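Local coordinates for flagellar hook-associated protein (Burkholderia pseudomallei, PDB 4UT1) that probably acts as a structural protein of the bacterial flagellum, forming part of the junction at the end of the hook, at residues A[177-182]-A[211-216]; A[184-189]-A[205-210]; A[309-314]-A[432-437]; A[492-497]-A[517-522]; A[500-503]-A[507-510]. One frame throughout, in Å; residues are numbered along the deposited sequence.

In the fold
From the N terminus, helix 134-193 runs out and helix 201-215 returns beside it. Contact 2 closes this turn-back near its tip and is nested inside the longer loop closed by contact 1, their centres about 10 Å apart. In series with them, contact 3 brings helix 287-322 back together with residues 432-437 across 117 intervening residues, many of them in a β-sheet excursion, and lies about 10 Å from the centre of the chain. Beyond it, contact 4 closes a loop in the D3 region, and contact 5, a β-hairpin, nests within that loop and packs against it. Contacts 1 and 4 are centred about 84 Å apart, on opposite sides of the chain's centre.

Contact 1 of 5, residues A[177-182]-A[211-216]; sequences NSYTSQ and VSKLSQ. With EDO (1,2-ethanediol), chain E.
The carbonyl oxygen of Asn-177 has several partners behind Thr-180, the residue whose methyl group meets Leu-214. It accepts the helical bond from Ser-181 N at 3.1 Å and also both hydroxyls of an ethanediol, O2 at 3.1 Å and O1 at 3.2 Å. The diol, probably carried over from crystallisation, is also bonded to Ser-245, and its O2 lies 2.7 Å from Thr-180 OG1. A chi1 of 57° puts Thr-180 OG1 near both the diol O2 and Ile-176 O, its proton not assigned, and turns CG2 to Leu-214 CD2 at 4.2 Å. The larger meeting is that of Tyr-179 with Lys-213. CB of the lysine sits over one face of the ring in a CH-pi contact, 3.7 Å from the ring centroid, while CG lies near the phenol oxygen; the bent lysine chain then leads its end away from helix 134-193. Tyr-179 CB also packs on Leu-214 CB. Behind the pair, Leu-214 reaches Val-220 and Thr-180 touches strand 238-241. Both segments belong to the FlgK helical domain, only 177-182 lying in the predicted coiled coil, and they run at 153° to each other, as the arms of an antiparallel helical hairpin.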
# COMPACT_ATOMS: atom_id res chain seq x y z
N ASN A 177 16.34 28.27 16.15
CA ASN A 177 17.72 28.73 16.29
C ASN A 177 17.75 30.20 16.65
O ASN A 177 18.59 30.64 17.44
CB ASN A 177 18.52 28.48 15.01
CG ASN A 177 18.77 27.00 14.76
OD1 ASN A 177 18.74 26.20 15.69
ND2 ASN A 177 19.05 26.64 13.51
N SER A 178 16.82 30.97 16.09
CA SER A 178 16.70 32.38 16.43
C SER A 178 16.41 32.58 17.91
O SER A 178 17.04 33.39 18.57
CB SER A 178 15.60 33.05 15.59
OG SER A 178 15.99 33.14 14.24
N TYR A 179 15.45 31.83 18.43
CA TYR A 179 15.08 31.97 19.84
C TYR A 179 16.12 31.45 20.82
O TYR A 179 16.33 32.05 21.88
CB TYR A 179 13.75 31.26 20.09
CG TYR A 179 12.58 32.03 19.49
CD1 TYR A 179 12.32 33.33 19.87
CD2 TYR A 179 11.75 31.44 18.54
CE1 TYR A 179 11.26 34.05 19.32
CE2 TYR A 179 10.70 32.14 17.99
CZ TYR A 179 10.45 33.44 18.39
OH TYR A 179 9.40 34.13 17.83
N THR A 180 16.78 30.34 20.49
CA THR A 180 17.80 29.82 21.39
C THR A 180 18.98 30.78 21.47
O THR A 180 19.50 31.03 22.56
CB THR A 180 18.27 28.42 20.95
OG1 THR A 180 18.77 28.49 19.60
CG2 THR A 180 17.10 27.44 21.01
N SER A 181 19.39 31.32 20.33
CA SER A 181 20.43 32.35 20.31
C SER A 181 20.02 33.56 21.16
O SER A 181 20.85 34.10 21.89
CB SER A 181 20.72 32.78 18.87
OG SER A 181 21.62 33.87 18.87
N GLN A 182 18.76 33.96 21.08
CA GLN A 182 18.26 35.10 21.85
C GLN A 182 18.34 34.84 23.35
O GLN A 182 18.71 35.73 24.12
CB GLN A 182 16.81 35.42 21.49
CG GLN A 182 16.60 35.97 20.11
CD GLN A 182 15.12 36.19 19.82
OE1 GLN A 182 14.33 36.38 20.75
NE2 GLN A 182 14.74 36.13 18.55
N VAL A 211 11.29 32.08 25.55
CA VAL A 211 11.02 30.69 25.92
C VAL A 211 9.60 30.30 25.51
O VAL A 211 9.36 29.16 25.07
CB VAL A 211 11.19 30.46 27.43
CG1 VAL A 211 10.64 29.09 27.81
CG2 VAL A 211 12.66 30.58 27.83
N SER A 212 8.67 31.23 25.67
CA SER A 212 7.28 30.99 25.30
C SER A 212 7.20 30.69 23.82
O SER A 212 6.73 29.62 23.42
CB SER A 212 6.40 32.20 25.63
OG SER A 212 5.12 32.09 25.02
N LYS A 213 7.68 31.64 23.02
CA LYS A 213 7.72 31.48 21.58
C LYS A 213 8.39 30.16 21.20
O LYS A 213 7.88 29.42 20.37
CB LYS A 213 8.44 32.66 20.92
CG LYS A 213 7.84 34.03 21.25
CD LYS A 213 6.33 34.09 21.03
CE LYS A 213 5.96 34.07 19.56
NZ LYS A 213 4.51 34.37 19.34
N LEU A 214 9.52 29.86 21.84
CA LEU A 214 10.24 28.62 21.57
C LEU A 214 9.40 27.35 21.83
O LEU A 214 9.43 26.40 21.04
CB LEU A 214 11.53 28.59 22.41
CG LEU A 214 12.35 27.29 22.38
CD1 LEU A 214 12.77 26.94 20.95
CD2 LEU A 214 13.58 27.43 23.28
N SER A 215 8.65 27.32 22.93
CA SER A 215 7.89 26.13 23.27
C SER A 215 6.74 25.88 22.28
O SER A 215 6.22 24.77 22.20
CB SER A 215 7.34 26.23 24.70
OG SER A 215 6.39 27.29 24.81
N GLN A 216 6.35 26.90 21.54
CA GLN A 216 5.34 26.72 20.49
C GLN A 216 5.95 26.02 19.27
O GLN A 216 5.22 25.50 18.41
CB GLN A 216 4.74 28.07 20.07
CG GLN A 216 3.96 28.77 21.18
CD GLN A 216 3.59 30.19 20.80
OE1 GLN A 216 3.52 30.52 19.62
NE2 GLN A 216 3.35 31.03 21.79
C1 EDO E . 21.60 29.63 15.93
O1 EDO E . 21.31 31.02 15.88
C2 EDO E . 22.11 29.23 17.31
O2 EDO E . 21.04 28.93 18.21

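Contact 2 of 5, residues A[184-189]-A[205-210]; sequences AQLNEQ and DQRDLA
Leu-186 of helix 134-193 and Arg-207 of helix 201-215 meet between the two arms of an antiparallel helical hairpin, toward its tip, where the two short segments run at 159° to each other with their axes 9.7 Å apart. Leu-186 lays its CD1 methyl on the opposite backbone, 3.4 Å from Arg-207 CA, and against the first carbon of the arginine side chain, with CD1 to Arg-207 CB at 3.7 Å. The extended Gln-206 chain crosses the leucine at about a right angle and touches the same methyl through CG, at 4.0 Å. Arg-207 leaves its backbone with CG turned away from the N (chi1 -174°), which sends the chain past Leu-186 toward Asn-187, and a bend at chi3 brings the edge of the guanidinium to the amide oxygen. Second partners fix both polar groups: Asn-187 ND2 is bonded to the carbonyl oxygens of Gly-242 and Tyr-229, while Arg-207 NH1 also donates to Gly-227 O and the arginine makes a cation-pi contact with the Tyr-229 ring. The amide and guanidinium planes stand steeply to one another, yet Asn-187 OD1 lies at the guanidinium edge, close to its plane, and accepts a hydrogen bond from Arg-207 NH1 at 2.8 Å.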
# COMPACT_ATOMS: atom_id res chain seq x y z
N ALA A 184 20.35 32.61 24.91
CA ALA A 184 21.76 32.62 25.32
C ALA A 184 22.25 34.06 25.47
O ALA A 184 22.94 34.38 26.44
CB ALA A 184 22.63 31.86 24.33
N GLN A 185 21.90 34.91 24.51
CA GLN A 185 22.29 36.32 24.54
C GLN A 185 21.75 37.00 25.80
O GLN A 185 22.44 37.79 26.44
CB GLN A 185 21.79 37.06 23.29
CG GLN A 185 22.63 36.85 22.02
CD GLN A 185 22.03 37.52 20.79
OE1 GLN A 185 22.05 38.74 20.67
NE2 GLN A 185 21.51 36.72 19.87
N LEU A 186 20.51 36.68 26.15
CA LEU A 186 19.85 37.26 27.31
C LEU A 186 20.42 36.74 28.62
O LEU A 186 20.54 37.51 29.58
CB LEU A 186 18.33 37.00 27.24
CG LEU A 186 17.66 37.84 26.15
CD1 LEU A 186 16.20 37.40 25.89
CD2 LEU A 186 17.69 39.32 26.51
N ASN A 187 20.78 35.46 28.67
CA ASN A 187 21.50 34.92 29.82
C ASN A 187 22.73 35.78 30.15
O ASN A 187 22.95 36.15 31.30
CB ASN A 187 21.92 33.46 29.58
CG ASN A 187 20.77 32.48 29.76
OD1 ASN A 187 19.77 32.80 30.40
ND2 ASN A 187 20.91 31.28 29.20
N GLU A 188 23.52 36.09 29.12
CA GLU A 188 24.72 36.90 29.27
C GLU A 188 24.40 38.35 29.66
O GLU A 188 25.05 38.93 30.53
CB GLU A 188 25.55 36.88 27.98
CG GLU A 188 26.79 37.78 27.99
CD GLU A 188 27.92 37.22 28.85
OE1 GLU A 188 27.76 36.12 29.42
OE2 GLU A 188 28.96 37.90 28.96
N GLN A 189 23.40 38.93 29.01
CA GLN A 189 23.01 40.31 29.28
C GLN A 189 22.45 40.48 30.69
O GLN A 189 22.68 41.49 31.35
CB GLN A 189 21.98 40.78 28.24
CG GLN A 189 22.57 40.96 26.85
CD GLN A 189 21.51 41.13 25.78
OE1 GLN A 189 20.37 40.70 25.94
NE2 GLN A 189 21.88 41.76 24.67
N ASP A 205 11.88 39.59 31.22
CA ASP A 205 10.64 39.45 30.45
C ASP A 205 10.90 39.02 29.02
O ASP A 205 10.21 38.17 28.48
CB ASP A 205 9.85 40.75 30.46
CG ASP A 205 9.02 40.92 31.71
OD1 ASP A 205 9.30 40.24 32.71
OD2 ASP A 205 8.07 41.75 31.68
N GLN A 206 11.90 39.65 28.40
CA GLN A 206 12.27 39.36 27.02
C GLN A 206 12.70 37.90 26.88
O GLN A 206 12.42 37.24 25.88
CB GLN A 206 13.39 40.29 26.58
CG GLN A 206 13.63 40.36 25.08
CD GLN A 206 14.49 41.55 24.70
OE1 GLN A 206 15.08 42.21 25.56
NE2 GLN A 206 14.56 41.84 23.40
N ARG A 207 13.40 37.40 27.90
CA ARG A 207 13.85 36.02 27.89
C ARG A 207 12.67 35.06 28.05
O ARG A 207 12.58 34.05 27.34
CB ARG A 207 14.87 35.79 29.00
CG ARG A 207 15.51 34.41 29.00
CD ARG A 207 16.64 34.31 30.02
NE ARG A 207 16.18 34.58 31.38
CZ ARG A 207 16.92 34.45 32.47
NH1 ARG A 207 18.18 34.03 32.38
NH2 ARG A 207 16.41 34.72 33.67
N ASP A 208 11.77 35.37 28.97
CA ASP A 208 10.57 34.55 29.18
C ASP A 208 9.69 34.48 27.94
O ASP A 208 9.14 33.43 27.63
CB ASP A 208 9.76 35.09 30.36
CG ASP A 208 10.35 34.71 31.69
OD1 ASP A 208 10.74 33.54 31.86
OD2 ASP A 208 10.44 35.59 32.57
N LEU A 209 9.53 35.61 27.25
CA LEU A 209 8.76 35.64 26.02
C LEU A 209 9.43 34.79 24.95
O LEU A 209 8.76 34.15 24.14
CB LEU A 209 8.60 37.07 25.52
CG LEU A 209 7.99 37.21 24.12
CD1 LEU A 209 6.65 36.48 24.03
CD2 LEU A 209 7.83 38.68 23.74
N ALA A 210 10.76 34.78 24.96
CA ALA A 210 11.52 33.96 24.02
C ALA A 210 11.25 32.48 24.29
O ALA A 210 11.01 31.71 23.35
CB ALA A 210 13.01 34.27 24.11

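Contact 3 of 5, residues A[309-314]-A[432-437]; sequences ALAVSF and DGFSLA
The corner between the short, weakly bonded helix about 430-433 and strand 435-436 presents Phe-434 to helix 287-322, and this one buried ring makes the whole apolar contact with Ala-311 and Phe-314. Those two stand on the same side of their helix, three residues apart, and Phe-434 comes against both along its rim. Its CD2 meets the methyl of Ala-311 at 3.8 Å, and the adjacent CE2 is likewise 3.8 Å from Ala-311 O, which lies at the ring edge, near its plane. One atom further round, Phe-434 CZ touches Phe-314 CE1 at 3.8 Å, again close to the plane of the Phe-434 ring. The two side chains cross at about a right angle. Phe-314 reaches across because its CG points away from its own backbone N (chi1 167°), carrying the ring toward the corner. Phe-337 meets both rings, edge-to-face with Phe-314 and with its plane at about 30° to that of Phe-434; Tyr-120 also stands edge-to-face to Phe-314. Around this aromatic group, Leu-147 and Leu-151 of helix 134-193 pack on Phe-314 and Phe-434 respectively, Leu-593 of helix 593-630 also touches Phe-314, and strand 435-436 pairs with strand 337-338.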
# COMPACT_ATOMS: atom_id res chain seq x y z
N ALA A 309 -1.82 0.97 -1.93
CA ALA A 309 -2.13 -0.46 -1.89
C ALA A 309 -3.38 -0.77 -2.71
O ALA A 309 -3.44 -1.79 -3.39
CB ALA A 309 -2.31 -0.94 -0.44
N LEU A 310 -4.37 0.13 -2.67
CA LEU A 310 -5.57 -0.06 -3.50
C LEU A 310 -5.23 -0.06 -4.99
O LEU A 310 -5.72 -0.91 -5.74
CB LEU A 310 -6.61 1.01 -3.20
CG LEU A 310 -7.12 1.09 -1.76
CD1 LEU A 310 -8.33 2.03 -1.70
CD2 LEU A 310 -7.45 -0.30 -1.22
N ALA A 311 -4.41 0.91 -5.41
CA ALA A 311 -3.96 0.99 -6.80
C ALA A 311 -3.29 -0.31 -7.25
O ALA A 311 -3.58 -0.83 -8.34
CB ALA A 311 -3.02 2.18 -6.99
N VAL A 312 -2.39 -0.84 -6.42
CA VAL A 312 -1.67 -2.04 -6.75
C VAL A 312 -2.64 -3.22 -6.86
O VAL A 312 -2.60 -3.96 -7.81
CB VAL A 312 -0.57 -2.38 -5.72
CG1 VAL A 312 -0.02 -3.78 -5.97
CG2 VAL A 312 0.54 -1.34 -5.77
N SER A 313 -3.51 -3.37 -5.87
CA SER A 313 -4.43 -4.49 -5.89
C SER A 313 -5.36 -4.40 -7.09
O SER A 313 -5.63 -5.39 -7.74
CB SER A 313 -5.25 -4.55 -4.60
OG SER A 313 -6.09 -5.69 -4.61
N PHE A 314 -5.86 -3.19 -7.38
CA PHE A 314 -6.73 -2.99 -8.54
C PHE A 314 -6.03 -3.39 -9.84
O PHE A 314 -6.54 -4.19 -10.62
CB PHE A 314 -7.20 -1.52 -8.62
CG PHE A 314 -7.83 -1.15 -9.94
CD1 PHE A 314 -7.04 -0.70 -10.99
CD2 PHE A 314 -9.20 -1.25 -10.13
CE1 PHE A 314 -7.61 -0.35 -12.20
CE2 PHE A 314 -9.78 -0.90 -11.34
CZ PHE A 314 -8.99 -0.46 -12.38
N ASP A 432 2.09 7.43 -8.25
CA ASP A 432 2.78 8.35 -9.16
C ASP A 432 3.03 7.71 -10.51
O ASP A 432 3.10 8.40 -11.52
CB ASP A 432 4.11 8.84 -8.55
CG ASP A 432 3.92 9.75 -7.36
OD1 ASP A 432 3.01 10.61 -7.40
OD2 ASP A 432 4.70 9.63 -6.39
N GLY A 433 3.14 6.38 -10.52
CA GLY A 433 3.36 5.64 -11.75
C GLY A 433 2.13 4.96 -12.32
O GLY A 433 2.20 4.35 -13.38
N PHE A 434 0.99 5.08 -11.63
CA PHE A 434 -0.24 4.42 -12.09
C PHE A 434 -0.63 4.87 -13.49
O PHE A 434 -0.79 6.06 -13.74
CB PHE A 434 -1.41 4.69 -11.12
CG PHE A 434 -2.62 3.85 -11.41
CD1 PHE A 434 -3.59 4.28 -12.31
CD2 PHE A 434 -2.79 2.62 -10.80
CE1 PHE A 434 -4.71 3.48 -12.61
CE2 PHE A 434 -3.91 1.83 -11.08
CZ PHE A 434 -4.87 2.27 -11.98
N SER A 435 -0.81 3.93 -14.41
CA SER A 435 -1.26 4.30 -15.74
C SER A 435 -1.93 3.17 -16.48
O SER A 435 -1.84 2.02 -16.10
CB SER A 435 -0.09 4.79 -16.58
OG SER A 435 0.91 3.81 -16.63
N LEU A 436 -2.61 3.54 -17.56
CA LEU A 436 -3.15 2.56 -18.48
C LEU A 436 -1.98 1.96 -19.24
O LEU A 436 -1.15 2.70 -19.77
CB LEU A 436 -4.18 3.21 -19.42
CG LEU A 436 -5.56 3.53 -18.87
CD1 LEU A 436 -5.52 4.55 -17.73
CD2 LEU A 436 -6.51 4.02 -19.99
N ALA A 437 -1.87 0.64 -19.25
CA ALA A 437 -0.84 0.00 -20.07
C ALA A 437 -1.14 0.22 -21.55
O ALA A 437 -0.23 0.30 -22.37
CB ALA A 437 -0.76 -1.48 -19.76

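Contact 4 of 5, residues A[492-497]-A[517-522]; sequences SGFPVG and TPVPYD. With EDO (1,2-ethanediol), chain I.
A single water joins Phe-494 to Thr-517 where the two segments have parted too far for direct backbone pairing. It accepts the proton of Phe-494 N at 2.9 Å and stands 2.7 Å from Thr-517 O, to which it can donate, although it has other acceptors within reach. The water lies at the edge of the Phe-494 ring, near its plane, as does the Thr-517 oxygen. Toward strand 490-492 the segments are closer: Ser-492 sets its CB 3.7 Å from that same Thr-517 O. Gly-493 then turns the chain with a positive phi of 102°, a region glycine enters easily, and so brings Phe-494 round with its side chain directed at residues 517-522. The apolar half of the contact is the meeting of Phe-494 with Val-519. The valine's CG2 touches ring atom CE1 at 3.4 Å, a tight approach, and CB follows at 3.8 Å from CE1. Val-519 has CG1 opposite its backbone N (chi1 175°), which leaves CG2 as the branch turned to the phenylalanine; the two side chains cross at about a right angle. Further along, an ethanediol, probably from the crystallisation liquor, takes a straight bond from Asp-522 N to its O2 at 2.8 Å. Strand 519-520 forms one border of an antiparallel sheet in the D3 region, Val-519 bonding with Leu-491, while Ser-492 bonds to Ala-483 on strand 480-485. Phe-494 packs between this sheet and a second one, touching Leu-482 of the first and Val-500 and Ile-531 of the second.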
# COMPACT_ATOMS: atom_id res chain seq x y z
N SER A 492 -15.22 -40.61 -21.30
CA SER A 492 -13.84 -40.77 -21.75
C SER A 492 -13.54 -39.78 -22.86
O SER A 492 -14.41 -39.00 -23.28
CB SER A 492 -13.58 -42.21 -22.21
OG SER A 492 -14.35 -42.54 -23.36
N GLY A 493 -12.29 -39.78 -23.32
CA GLY A 493 -11.87 -38.88 -24.37
C GLY A 493 -11.09 -37.69 -23.84
O GLY A 493 -10.85 -36.74 -24.58
N PHE A 494 -10.72 -37.73 -22.57
CA PHE A 494 -9.92 -36.65 -21.99
C PHE A 494 -8.51 -36.70 -22.57
O PHE A 494 -8.07 -37.74 -23.06
CB PHE A 494 -9.88 -36.74 -20.46
CG PHE A 494 -11.23 -36.60 -19.80
CD1 PHE A 494 -12.04 -37.71 -19.58
CD2 PHE A 494 -11.70 -35.35 -19.41
CE1 PHE A 494 -13.29 -37.59 -18.98
CE2 PHE A 494 -12.94 -35.21 -18.80
CZ PHE A 494 -13.74 -36.33 -18.59
N PRO A 495 -7.79 -35.56 -22.54
CA PRO A 495 -6.41 -35.53 -23.04
C PRO A 495 -5.46 -36.34 -22.16
O PRO A 495 -5.57 -36.29 -20.93
CB PRO A 495 -6.05 -34.03 -22.99
CG PRO A 495 -7.36 -33.30 -22.85
CD PRO A 495 -8.25 -34.24 -22.09
N VAL A 496 -4.55 -37.09 -22.78
CA VAL A 496 -3.60 -37.89 -22.01
C VAL A 496 -2.71 -36.93 -21.24
O VAL A 496 -2.46 -35.81 -21.69
CB VAL A 496 -2.73 -38.81 -22.89
CG1 VAL A 496 -3.60 -39.76 -23.69
CG2 VAL A 496 -1.83 -37.98 -23.80
N GLY A 497 -2.27 -37.36 -20.06
CA GLY A 497 -1.39 -36.55 -19.25
C GLY A 497 -2.10 -35.47 -18.48
O GLY A 497 -1.48 -34.56 -17.94
N THR A 517 -9.40 -43.71 -20.80
CA THR A 517 -9.49 -43.63 -19.34
C THR A 517 -10.83 -43.07 -18.93
O THR A 517 -11.21 -41.98 -19.36
CB THR A 517 -8.38 -42.74 -18.74
OG1 THR A 517 -7.10 -43.24 -19.13
CG2 THR A 517 -8.51 -42.72 -17.22
N PRO A 518 -11.57 -43.82 -18.10
CA PRO A 518 -12.93 -43.36 -17.77
C PRO A 518 -13.02 -42.50 -16.52
O PRO A 518 -12.31 -42.73 -15.53
CB PRO A 518 -13.69 -44.67 -17.57
CG PRO A 518 -12.64 -45.60 -17.01
CD PRO A 518 -11.35 -45.23 -17.72
N VAL A 519 -13.89 -41.49 -16.57
CA VAL A 519 -14.24 -40.71 -15.41
C VAL A 519 -15.70 -40.99 -15.06
O VAL A 519 -16.56 -40.90 -15.93
CB VAL A 519 -14.05 -39.21 -15.67
CG1 VAL A 519 -14.55 -38.39 -14.50
CG2 VAL A 519 -12.59 -38.91 -15.96
N PRO A 520 -15.99 -41.29 -13.78
CA PRO A 520 -17.37 -41.60 -13.41
C PRO A 520 -18.28 -40.39 -13.54
O PRO A 520 -17.87 -39.29 -13.19
CB PRO A 520 -17.26 -42.01 -11.93
CG PRO A 520 -15.78 -42.20 -11.67
CD PRO A 520 -15.09 -41.29 -12.62
N TYR A 521 -19.49 -40.61 -14.05
CA TYR A 521 -20.49 -39.55 -14.12
C TYR A 521 -21.82 -40.07 -13.63
O TYR A 521 -22.33 -41.08 -14.13
CB TYR A 521 -20.63 -39.00 -15.54
CG TYR A 521 -21.71 -37.93 -15.58
CD1 TYR A 521 -21.47 -36.66 -15.08
CD2 TYR A 521 -22.97 -38.22 -16.08
CE1 TYR A 521 -22.45 -35.69 -15.09
CE2 TYR A 521 -23.96 -37.26 -16.10
CZ TYR A 521 -23.71 -36.00 -15.60
OH TYR A 521 -24.70 -35.05 -15.62
N ASP A 522 -22.36 -39.38 -12.63
CA ASP A 522 -23.64 -39.72 -12.02
C ASP A 522 -24.69 -38.67 -12.42
O ASP A 522 -24.67 -37.55 -11.93
CB ASP A 522 -23.49 -39.79 -10.50
CG ASP A 522 -24.73 -40.33 -9.80
OD1 ASP A 522 -25.82 -40.34 -10.40
OD2 ASP A 522 -24.61 -40.73 -8.62
C1 EDO I . -20.06 -38.72 -9.54
O1 EDO I . -19.06 -39.08 -10.50
C2 EDO I . -20.60 -37.34 -9.90
O2 EDO I . -21.13 -37.35 -11.24
O HOH W 1 -10.19 -40.31 -21.25

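Contact 5 of 5, residues A[500-503]-A[507-510]; sequences VTIA and PTSI
Thr-501 and Ser-509 face each other as a non-hydrogen-bonded pair, and their hydroxyls close the gap, OG1 to OG at 2.7 Å, a hydrogen bond in which either may be the donor. Both oxygens lie beside their own backbone N and opposite the carbonyl carbon (chi1 -63° and -72°), which brings them together on one face of the sheet. The methyl CG2 of Thr-501 leans toward the proline at the turn, reaching Pro-507 CB at 4.1 Å. On the other face lie Val-500, Ile-502, Thr-508 and Ile-510. The two isoleucines start alike but finish differently: Ile-502 is kinked at chi2 (78°) and folds its CD1 back over the partner strand to 3.6 Å from Thr-508 O, whereas Ile-510 is extended there, and the two CD1 methyls only just meet, at 4.5 Å. The backbone binds in pairs on either side of Thr-501: Val-500 N reaches Ile-510 O at 2.8 Å with the return bond alongside, and Ile-502 N reaches Thr-508 O, also at 2.8 Å, with Thr-508 N returning to Ile-502 O at 3.0 Å. Val-500 and Ile-502 press on Met-529 of the neighbouring strand, and Ile-502 also meets Val-519. The arrangement is a classic antiparallel β-hairpin, its second strand, 508-511, bordering a D3-region sheet.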
# COMPACT_ATOMS: atom_id res chain seq x y z
N VAL A 500 -8.14 -35.23 -14.00
CA VAL A 500 -9.49 -34.70 -13.89
C VAL A 500 -9.93 -34.71 -12.42
O VAL A 500 -9.89 -35.74 -11.74
CB VAL A 500 -10.50 -35.50 -14.76
CG1 VAL A 500 -11.90 -34.97 -14.58
CG2 VAL A 500 -10.10 -35.46 -16.23
N THR A 501 -10.32 -33.54 -11.91
CA THR A 501 -10.78 -33.45 -10.54
C THR A 501 -12.26 -33.14 -10.51
O THR A 501 -12.69 -32.12 -11.06
CB THR A 501 -10.03 -32.38 -9.74
OG1 THR A 501 -8.65 -32.74 -9.67
CG2 THR A 501 -10.57 -32.28 -8.32
N ILE A 502 -13.03 -34.01 -9.89
CA ILE A 502 -14.46 -33.79 -9.75
C ILE A 502 -14.74 -33.19 -8.38
O ILE A 502 -14.36 -33.75 -7.36
CB ILE A 502 -15.27 -35.09 -9.92
CG1 ILE A 502 -14.97 -35.73 -11.28
CG2 ILE A 502 -16.76 -34.81 -9.78
CD1 ILE A 502 -13.65 -36.49 -11.33
N ALA A 503 -15.40 -32.04 -8.38
CA ALA A 503 -15.72 -31.36 -7.13
C ALA A 503 -16.65 -32.21 -6.29
O ALA A 503 -17.47 -32.97 -6.81
CB ALA A 503 -16.35 -29.99 -7.41
N PRO A 507 -13.49 -33.81 -2.88
CA PRO A 507 -13.29 -33.96 -4.32
C PRO A 507 -12.47 -35.20 -4.64
O PRO A 507 -11.71 -35.66 -3.79
CB PRO A 507 -12.51 -32.69 -4.70
CG PRO A 507 -11.80 -32.31 -3.46
CD PRO A 507 -12.73 -32.68 -2.33
N THR A 508 -12.64 -35.74 -5.84
CA THR A 508 -11.84 -36.89 -6.24
C THR A 508 -11.10 -36.61 -7.55
O THR A 508 -11.60 -35.88 -8.41
CB THR A 508 -12.70 -38.16 -6.37
OG1 THR A 508 -13.83 -37.89 -7.21
CG2 THR A 508 -13.19 -38.58 -5.00
N SER A 509 -9.91 -37.19 -7.69
CA SER A 509 -9.08 -36.91 -8.86
C SER A 509 -8.73 -38.20 -9.59
O SER A 509 -8.55 -39.26 -8.98
CB SER A 509 -7.81 -36.17 -8.44
OG SER A 509 -8.11 -34.82 -8.08
N ILE A 510 -8.64 -38.09 -10.91
CA ILE A 510 -8.35 -39.22 -11.76
C ILE A 510 -7.28 -38.85 -12.76
O ILE A 510 -7.40 -37.85 -13.48
CB ILE A 510 -9.62 -39.70 -12.50
CG1 ILE A 510 -10.61 -40.29 -11.49
CG2 ILE A 510 -9.27 -40.70 -13.60
CD1 ILE A 510 -11.97 -40.58 -12.08